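Local coordinates for alpha-glucosidase ([Eubacterium] rectale, PDB 6PNR), which probably hydrolyses alpha-glycosides of sulfoquinovose, the sulfonated head-group sugar of sulfolipids, as a family 31 glycoside hydrolase, at residues V319-V324 and V417-C422; G386-F391 and L453-D458. All blocks are in the same frame, centred on the assembly; numbering follows the deposited sequence.

How the interactions relate
Both contacts are buried in the TIM-barrel domain, each built on an indole with a CH-pi contact on one face; at the edge the partner is a valine methyl in one and a carboxylate oxygen in the other. In interaction 1 a helix covering the barrel sends its indole against the loop that follows strand 314-319, and the touching is almost wholly apolar. Interaction 2 lies closer to the centre of the chain, at the C-terminal end of the neighbouring strand 386-389, beside the bound inhibitor. The two share a seam: Val-319 pairs through its backbone with Met-388 and Asp-390. Helix-to-loop packing thus adjoins the ligand pocket directly.

Interaction 1: V319-V324 and V417-C422; sequences VNPYLV and VLWAKC
Trp-419 reaches from helix 408-429 to Val-319, Asn-320 and Pro-321, a contact of a TIM barrel between an outer helix and the loop leaving a parallel strand. The indole is the only side chain of 417-422 that touches 319-324; its CB bond points toward the loop, and with CG anti to the backbone N (chi1 173°) the ring carries on to Pro-321.

The first kind of interaction is CH-pi. The pyrrolidine of Pro-321 lies over one face of the indole, with CD 3.9 Å from the centroid of the five-membered ring of Trp-419 and 20° off its normal. CB and CG complete the cover, CB of Pro-321 sitting 3.8 Å from CD2 of Trp-419, toward the six-membered ring. The two side chains cross at about a right angle.

Apolar packing follows at the far end of the ring. CG2 of Val-319 comes to the indole edge, close to its plane, 3.7 Å from CH2 of Trp-419. Between Val-319 and Pro-321 the backbone itself meets the ring: CA of Asn-320 lies 3.5 Å from CZ2 of Trp-419, at an oblique angle to it. Phe-371 of helix 365-380 also meets the indole, its ring steeply inclined to it.

Polar bonds shape the loop rather than span the contact; the indole NE1 gives a weak hydrogen bond to the backbone O of Asp-390. The CB bond of Asn-320 points away from the helix, and its side chain comes within about 6 Å of the inhibitor, with ND2 hydrogen-bonded to Tyr-318 OH. The oxygen of the same amide closes an Asx turn around Pro-321: OD1 of Asn-320 accepts from the backbone N of Tyr-322 at 2.9 Å, the donor lying in the carbonyl plane.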
ATOM      1  N   VAL A 319     -33.533   9.877  -1.267  1.00 25.06           N
ATOM      2  CA  VAL A 319     -33.519   9.403   0.115  1.00 26.75           C
ATOM      3  C   VAL A 319     -32.297   8.512   0.297  1.00 25.51           C
ATOM      4  O   VAL A 319     -31.763   7.942  -0.659  1.00 25.22           O
ATOM      5  CB  VAL A 319     -34.788   8.592   0.518  1.00 26.13           C
ATOM      6  CG1 VAL A 319     -36.039   9.458   0.467  1.00 30.02           C
ATOM      7  CG2 VAL A 319     -34.939   7.416  -0.392  1.00 31.37           C
ATOM      8  N   ASN A 320     -31.872   8.370   1.542  1.00 25.10           N
ATOM      9  CA  ASN A 320     -30.845   7.393   1.877  1.00 26.44           C
ATOM     10  C   ASN A 320     -31.139   6.896   3.286  1.00 28.91           C
ATOM     11  O   ASN A 320     -32.028   7.426   3.965  1.00 29.03           O
ATOM     12  CB  ASN A 320     -29.419   7.975   1.687  1.00 24.48           C
ATOM     13  CG  ASN A 320     -28.939   8.923   2.809  1.00 26.15           C
ATOM     14  OD1 ASN A 320     -29.187   8.697   3.998  1.00 27.65           O
ATOM     15  ND2 ASN A 320     -28.163   9.956   2.418  1.00 20.51           N
ATOM     16  N   PRO A 321     -30.477   5.819   3.734  1.00 28.45           N
ATOM     17  CA  PRO A 321     -30.975   5.151   4.947  1.00 29.57           C
ATOM     18  C   PRO A 321     -30.425   5.723   6.247  1.00 30.12           C
ATOM     19  O   PRO A 321     -30.446   5.042   7.278  1.00 27.44           O
ATOM     20  CB  PRO A 321     -30.532   3.704   4.742  1.00 29.83           C
ATOM     21  CG  PRO A 321     -29.247   3.830   4.024  1.00 30.00           C
ATOM     22  CD  PRO A 321     -29.351   5.072   3.145  1.00 27.65           C
ATOM     23  N   TYR A 322     -29.948   6.968   6.221  1.00 28.43           N
ATOM     24  CA  TYR A 322     -29.405   7.638   7.397  1.00 26.82           C
ATOM     25  C   TYR A 322     -30.170   8.934   7.644  1.00 28.60           C
ATOM     26  O   TYR A 322     -30.868   9.436   6.761  1.00 28.41           O
ATOM     27  CB  TYR A 322     -27.906   7.930   7.220  1.00 24.66           C
ATOM     28  CG  TYR A 322     -27.142   6.781   6.573  1.00 28.89           C
ATOM     29  CD1 TYR A 322     -27.115   5.523   7.158  1.00 28.20           C
ATOM     30  CD2 TYR A 322     -26.446   6.961   5.378  1.00 28.47           C
ATOM     31  CE1 TYR A 322     -26.417   4.467   6.576  1.00 28.81           C
ATOM     32  CE2 TYR A 322     -25.738   5.918   4.797  1.00 25.71           C
ATOM     33  CZ  TYR A 322     -25.744   4.674   5.392  1.00 28.00           C
ATOM     34  OH  TYR A 322     -25.062   3.635   4.814  1.00 30.75           O
ATOM     35  N   LEU A 323     -30.024   9.493   8.849  1.00 28.32           N
ATOM     36  CA  LEU A 323     -30.733  10.721   9.218  1.00 26.80           C
ATOM     37  C   LEU A 323     -29.800  11.620  10.010  1.00 27.01           C
ATOM     38  O   LEU A 323     -29.262  11.196  11.033  1.00 31.82           O
ATOM     39  CB  LEU A 323     -31.985  10.398  10.041  1.00 28.57           C
ATOM     40  CG  LEU A 323     -33.050   9.640   9.274  1.00 28.79           C
ATOM     41  CD1 LEU A 323     -34.083   9.039  10.244  1.00 29.76           C
ATOM     42  CD2 LEU A 323     -33.697  10.600   8.263  1.00 25.61           C
ATOM     43  N   VAL A 324     -29.601  12.855   9.537  1.00 30.07           N
ATOM     44  CA  VAL A 324     -28.710  13.784  10.228  1.00 30.48           C
ATOM     45  C   VAL A 324     -29.335  14.201  11.563  1.00 28.93           C
ATOM     46  O   VAL A 324     -30.556  14.364  11.683  1.00 34.06           O
ATOM     47  CB  VAL A 324     -28.401  15.002   9.329  1.00 27.85           C
ATOM     48  CG1 VAL A 324     -29.671  15.797   9.011  1.00 28.61           C
ATOM     49  CG2 VAL A 324     -27.338  15.903   9.962  1.00 29.99           C
ATOM     50  N   VAL A 417     -28.663  -4.527   0.450  1.00 25.72           N
ATOM     51  CA  VAL A 417     -29.839  -5.287   0.024  1.00 24.37           C
ATOM     52  C   VAL A 417     -31.015  -5.049   0.968  1.00 27.66           C
ATOM     53  O   VAL A 417     -32.170  -4.987   0.524  1.00 27.04           O
ATOM     54  CB  VAL A 417     -29.493  -6.782  -0.094  1.00 30.43           C
ATOM     55  CG1 VAL A 417     -30.724  -7.588  -0.540  1.00 26.61           C
ATOM     56  CG2 VAL A 417     -28.388  -6.954  -1.096  1.00 32.04           C
ATOM     57  N   LEU A 418     -30.753  -4.917   2.278  1.00 25.19           N
ATOM     58  CA  LEU A 418     -31.826  -4.519   3.193  1.00 26.03           C
ATOM     59  C   LEU A 418     -32.426  -3.185   2.774  1.00 28.47           C
ATOM     60  O   LEU A 418     -33.654  -3.013   2.767  1.00 27.63           O
ATOM     61  CB  LEU A 418     -31.306  -4.429   4.633  1.00 25.71           C
ATOM     62  CG  LEU A 418     -30.989  -5.772   5.287  1.00 32.99           C
ATOM     63  CD1 LEU A 418     -30.271  -5.582   6.625  1.00 32.37           C
ATOM     64  CD2 LEU A 418     -32.269  -6.572   5.464  1.00 35.58           C
ATOM     65  N   TRP A 419     -31.570  -2.231   2.413  1.00 24.77           N
ATOM     66  CA  TRP A 419     -32.037  -0.920   1.984  1.00 25.61           C
ATOM     67  C   TRP A 419     -32.795  -1.017   0.658  1.00 24.90           C
ATOM     68  O   TRP A 419     -33.851  -0.393   0.487  1.00 28.89           O
ATOM     69  CB  TRP A 419     -30.818   0.011   1.919  1.00 26.41           C
ATOM     70  CG  TRP A 419     -30.996   1.380   1.341  1.00 27.76           C
ATOM     71  CD1 TRP A 419     -30.133   2.013   0.486  1.00 29.05           C
ATOM     72  CD2 TRP A 419     -32.053   2.312   1.599  1.00 26.69           C
ATOM     73  NE1 TRP A 419     -30.601   3.268   0.177  1.00 27.29           N
ATOM     74  CE2 TRP A 419     -31.778   3.477   0.845  1.00 25.48           C
ATOM     75  CE3 TRP A 419     -33.201   2.283   2.393  1.00 27.62           C
ATOM     76  CZ2 TRP A 419     -32.617   4.585   0.851  1.00 25.51           C
ATOM     77  CZ3 TRP A 419     -34.037   3.394   2.394  1.00 30.51           C
ATOM     78  CH2 TRP A 419     -33.738   4.527   1.629  1.00 30.82           C
ATOM     79  N   ALA A 420     -32.282  -1.817  -0.284  1.00 23.80           N
ATOM     80  CA  ALA A 420     -33.001  -2.075  -1.527  1.00 25.09           C
ATOM     81  C   ALA A 420     -34.389  -2.628  -1.246  1.00 28.46           C
ATOM     82  O   ALA A 420     -35.386  -2.178  -1.831  1.00 24.26           O
ATOM     83  CB  ALA A 420     -32.208  -3.054  -2.393  1.00 26.05           C
ATOM     84  N   LYS A 421     -34.462  -3.604  -0.337  1.00 25.97           N
ATOM     85  CA  LYS A 421     -35.733  -4.222   0.038  1.00 28.97           C
ATOM     86  C   LYS A 421     -36.697  -3.200   0.634  1.00 27.11           C
ATOM     87  O   LYS A 421     -37.907  -3.254   0.391  1.00 29.36           O
ATOM     88  CB  LYS A 421     -35.466  -5.343   1.038  1.00 27.63           C
ATOM     89  CG  LYS A 421     -36.600  -6.323   1.228  1.00 39.84           C
ATOM     90  CD  LYS A 421     -36.145  -7.478   2.115  1.00 41.48           C
ATOM     91  CE  LYS A 421     -37.099  -8.658   2.006  1.00 47.20           C
ATOM     92  NZ  LYS A 421     -36.593  -9.828   2.785  1.00 61.28           N
ATOM     93  N   CYS A 422     -36.181  -2.279   1.440  1.00 27.73           N
ATOM     94  CA  CYS A 422     -37.019  -1.219   1.990  1.00 30.63           C
ATOM     95  C   CYS A 422     -37.708  -0.434   0.882  1.00 26.81           C
ATOM     96  O   CYS A 422     -38.921  -0.201   0.931  1.00 30.76           O
ATOM     97  CB  CYS A 422     -36.170  -0.296   2.858  1.00 29.68           C
ATOM     98  SG  CYS A 422     -37.158   0.850   3.815  1.00 32.52           S
TER

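Interaction 2: G386-F391 and L453-D458; sequences GWMADF and LLWAGD. With 9VH ([(3~{S},4~{R},5~{R})-4,5-bis(oxidanyl)piperidin-3-yl]methanesulfonic acid), chain C.
Met-388 crosses Trp-455 at about a right angle and lays its terminal methyl over one face of the indole. CE stands 3.8 Å from the centroid of the six-membered ring of Trp-455, a CH-pi contact, while the sulfur sits obliquely and completes a Met-aromatic pair. The chain runs extended through its first two torsions and bends only at chi3 (-78°), which folds CE back over the ring. The same methyl touches the inhibitor, CE of Met-388 lying 3.4 Å from O4 of 9VH. Replacing Met-388 by an alanine is likely to leave this face of the indole without its thioether cover, and the ring freer to shift beside the ligand hydroxyl.

These residues line the active-site pocket of a family 31 TIM barrel, which opens at the C-terminal ends of the strands; 386-389 is one of these. Asp-390, just beyond it, approaches the indole edge instead of a face: OD1 is 3.5 Å from CH2 of Trp-455, with the carboxylate and ring planes 53° apart. OD1 also takes a weak bond from the backbone N of Phe-391 and has a long, weak ion pair with NE of Arg-441, and OD2 is hydrogen-bonded to Tyr-318 OH.

On the opposite face of the indole lies the backbone N of Gly-457. Asp-458 then brings OD1 to 3.5 Å from C4 of 9VH, and Phe-391 CE2 comes 3.6 Å from C3 of 9VH.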
ATOM      1  N   GLY A 386     -40.065   9.082  -8.676  1.00 29.84           N
ATOM      2  CA  GLY A 386     -38.803   8.368  -8.735  1.00 27.47           C
ATOM      3  C   GLY A 386     -37.829   9.069  -7.826  1.00 23.61           C
ATOM      4  O   GLY A 386     -38.073  10.190  -7.376  1.00 24.98           O
ATOM      5  N   TRP A 387     -36.724   8.384  -7.535  1.00 23.46           N
ATOM      6  CA  TRP A 387     -35.757   9.005  -6.646  1.00 23.96           C
ATOM      7  C   TRP A 387     -34.430   8.259  -6.681  1.00 27.14           C
ATOM      8  O   TRP A 387     -34.360   7.069  -7.002  1.00 25.24           O
ATOM      9  CB  TRP A 387     -36.270   9.075  -5.199  1.00 23.02           C
ATOM     10  CG  TRP A 387     -36.638   7.748  -4.562  1.00 23.75           C
ATOM     11  CD1 TRP A 387     -35.839   6.947  -3.810  1.00 26.27           C
ATOM     12  CD2 TRP A 387     -37.927   7.125  -4.575  1.00 22.99           C
ATOM     13  NE1 TRP A 387     -36.548   5.849  -3.363  1.00 25.73           N
ATOM     14  CE2 TRP A 387     -37.834   5.942  -3.814  1.00 27.19           C
ATOM     15  CE3 TRP A 387     -39.153   7.463  -5.140  1.00 22.69           C
ATOM     16  CZ2 TRP A 387     -38.912   5.080  -3.638  1.00 28.19           C
ATOM     17  CZ3 TRP A 387     -40.225   6.599  -4.965  1.00 27.21           C
ATOM     18  CH2 TRP A 387     -40.094   5.427  -4.212  1.00 27.20           C
ATOM     19  N   MET A 388     -33.377   8.990  -6.342  1.00 25.03           N
ATOM     20  CA  MET A 388     -32.104   8.368  -6.007  1.00 26.07           C
ATOM     21  C   MET A 388     -32.224   7.732  -4.629  1.00 26.03           C
ATOM     22  O   MET A 388     -32.612   8.404  -3.667  1.00 24.30           O
ATOM     23  CB  MET A 388     -30.988   9.408  -6.025  1.00 23.33           C
ATOM     24  CG  MET A 388     -29.610   8.835  -5.679  1.00 24.05           C
ATOM     25  SD  MET A 388     -28.265  10.047  -5.828  1.00 25.33           S
ATOM     26  CE  MET A 388     -28.025  10.088  -7.598  1.00 21.91           C
ATOM     27  N   ALA A 389     -31.935   6.434  -4.538  1.00 23.74           N
ATOM     28  CA  ALA A 389     -31.948   5.712  -3.265  1.00 23.07           C
ATOM     29  C   ALA A 389     -30.494   5.379  -2.944  1.00 28.30           C
ATOM     30  O   ALA A 389     -29.966   4.342  -3.353  1.00 26.32           O
ATOM     31  CB  ALA A 389     -32.830   4.461  -3.339  1.00 23.52           C
ATOM     32  N   ASP A 390     -29.867   6.256  -2.171  1.00 25.37           N
ATOM     33  CA  ASP A 390     -28.428   6.408  -2.139  1.00 24.38           C
ATOM     34  C   ASP A 390     -27.816   5.652  -0.963  1.00 25.60           C
ATOM     35  O   ASP A 390     -28.504   5.184  -0.055  1.00 27.89           O
ATOM     36  CB  ASP A 390     -28.106   7.901  -2.056  1.00 25.08           C
ATOM     37  CG  ASP A 390     -26.682   8.228  -2.408  1.00 28.87           C
ATOM     38  OD1 ASP A 390     -25.918   7.367  -2.913  1.00 27.92           O
ATOM     39  OD2 ASP A 390     -26.333   9.388  -2.173  1.00 27.17           O
ATOM     40  N   PHE A 391     -26.493   5.536  -1.005  1.00 26.74           N
ATOM     41  CA  PHE A 391     -25.674   4.991   0.070  1.00 28.26           C
ATOM     42  C   PHE A 391     -26.042   3.555   0.422  1.00 26.48           C
ATOM     43  O   PHE A 391     -26.618   2.836  -0.395  1.00 28.36           O
ATOM     44  CB  PHE A 391     -25.754   5.888   1.307  1.00 27.41           C
ATOM     45  CG  PHE A 391     -24.976   7.183   1.174  1.00 27.97           C
ATOM     46  CD1 PHE A 391     -23.619   7.225   1.460  1.00 31.68           C
ATOM     47  CD2 PHE A 391     -25.600   8.348   0.765  1.00 27.64           C
ATOM     48  CE1 PHE A 391     -22.898   8.420   1.354  1.00 31.69           C
ATOM     49  CE2 PHE A 391     -24.885   9.549   0.647  1.00 25.47           C
ATOM     50  CZ  PHE A 391     -23.533   9.577   0.932  1.00 31.67           C
ATOM     51  N   LEU A 453     -33.290  -0.112 -10.613  1.00 26.23           N
ATOM     52  CA  LEU A 453     -32.352   0.487 -11.556  1.00 23.48           C
ATOM     53  C   LEU A 453     -31.043   0.811 -10.839  1.00 24.88           C
ATOM     54  O   LEU A 453     -31.061   1.460  -9.790  1.00 23.69           O
ATOM     55  CB  LEU A 453     -32.946   1.758 -12.183  1.00 23.45           C
ATOM     56  CG  LEU A 453     -32.031   2.621 -13.072  1.00 25.38           C
ATOM     57  CD1 LEU A 453     -31.636   1.885 -14.356  1.00 21.71           C
ATOM     58  CD2 LEU A 453     -32.695   3.938 -13.426  1.00 25.94           C
ATOM     59  N   LEU A 454     -29.915   0.354 -11.378  1.00 22.78           N
ATOM     60  CA  LEU A 454     -28.604   0.734 -10.867  1.00 26.59           C
ATOM     61  C   LEU A 454     -28.162   2.053 -11.488  1.00 24.70           C
ATOM     62  O   LEU A 454     -28.629   2.440 -12.561  1.00 26.70           O
ATOM     63  CB  LEU A 454     -27.549  -0.330 -11.193  1.00 24.41           C
ATOM     64  CG  LEU A 454     -27.275  -1.518 -10.280  1.00 31.45           C
ATOM     65  CD1 LEU A 454     -26.031  -2.241 -10.798  1.00 29.85           C
ATOM     66  CD2 LEU A 454     -27.070  -1.064  -8.857  1.00 29.13           C
ATOM     67  N   TRP A 455     -27.246   2.745 -10.803  1.00 22.90           N
ATOM     68  CA  TRP A 455     -26.383   3.697 -11.487  1.00 23.28           C
ATOM     69  C   TRP A 455     -24.964   3.474 -10.982  1.00 25.09           C
ATOM     70  O   TRP A 455     -24.746   2.911  -9.903  1.00 26.98           O
ATOM     71  CB  TRP A 455     -26.866   5.166 -11.347  1.00 25.08           C
ATOM     72  CG  TRP A 455     -26.186   6.069 -10.333  1.00 23.81           C
ATOM     73  CD1 TRP A 455     -25.174   6.965 -10.572  1.00 21.74           C
ATOM     74  CD2 TRP A 455     -26.532   6.219  -8.947  1.00 23.61           C
ATOM     75  NE1 TRP A 455     -24.854   7.633  -9.416  1.00 24.99           N
ATOM     76  CE2 TRP A 455     -25.668   7.195  -8.402  1.00 25.01           C
ATOM     77  CE3 TRP A 455     -27.490   5.619  -8.112  1.00 26.22           C
ATOM     78  CZ2 TRP A 455     -25.718   7.575  -7.056  1.00 24.08           C
ATOM     79  CZ3 TRP A 455     -27.546   5.995  -6.783  1.00 23.64           C
ATOM     80  CH2 TRP A 455     -26.657   6.966  -6.263  1.00 24.81           C
ATOM     81  N   ALA A 456     -23.994   3.864 -11.809  1.00 24.67           N
ATOM     82  CA  ALA A 456     -22.584   3.569 -11.563  1.00 24.55           C
ATOM     83  C   ALA A 456     -21.987   4.367 -10.397  1.00 28.21           C
ATOM     84  O   ALA A 456     -20.758   4.346 -10.251  1.00 24.89           O
ATOM     85  CB  ALA A 456     -21.768   3.810 -12.842  1.00 24.39           C
ATOM     86  N   GLY A 457     -22.750   5.060  -9.561  1.00 25.65           N
ATOM     87  CA  GLY A 457     -22.145   5.736  -8.427  1.00 24.85           C
ATOM     88  C   GLY A 457     -21.405   6.983  -8.879  1.00 27.41           C
ATOM     89  O   GLY A 457     -21.626   7.497  -9.982  1.00 26.50           O
ATOM     90  N   ASP A 458     -20.509   7.463  -8.014  1.00 22.51           N
ATOM     91  CA  ASP A 458     -19.755   8.688  -8.262  1.00 26.22           C
ATOM     92  C   ASP A 458     -18.532   8.398  -9.128  1.00 27.37           C
ATOM     93  O   ASP A 458     -17.625   7.678  -8.697  1.00 30.24           O
ATOM     94  CB  ASP A 458     -19.266   9.304  -6.950  1.00 28.91           C
ATOM     95  CG  ASP A 458     -20.382   9.666  -5.983  1.00 27.89           C
ATOM     96  OD1 ASP A 458     -21.576   9.592  -6.347  1.00 31.86           O
ATOM     97  OD2 ASP A 458     -20.027  10.059  -4.844  1.00 27.30           O
TER
HETATM   98  O1  9VH C 701     -23.952  15.256  -1.054  1.00 27.86           O
HETATM   99  S1  9VH C 701     -24.893  14.258  -0.575  1.00 26.85           S
HETATM  100  O2  9VH C 701     -24.191  13.189   0.092  1.00 27.71           O
HETATM  101  O3  9VH C 701     -25.947  14.863   0.202  1.00 25.35           O
HETATM  102  C1  9VH C 701     -25.633  13.599  -2.042  1.00 24.09           C
HETATM  103  C2  9VH C 701     -24.666  12.834  -2.957  1.00 25.00           C
HETATM  104  C3  9VH C 701     -24.374  11.488  -2.313  1.00 30.34           C
HETATM  105  N1  9VH C 701     -23.713  10.476  -3.138  1.00 27.13           N
HETATM  106  C4  9VH C 701     -24.374  10.296  -4.431  1.00 22.44           C
HETATM  107  C5  9VH C 701     -24.465  11.626  -5.161  1.00 25.66           C
HETATM  108  O4  9VH C 701     -25.106  11.401  -6.414  1.00 26.17           O
HETATM  109  C6  9VH C 701     -25.276  12.621  -4.341  1.00 24.40           C
HETATM  110  O5  9VH C 701     -25.377  13.866  -5.026  1.00 25.73           O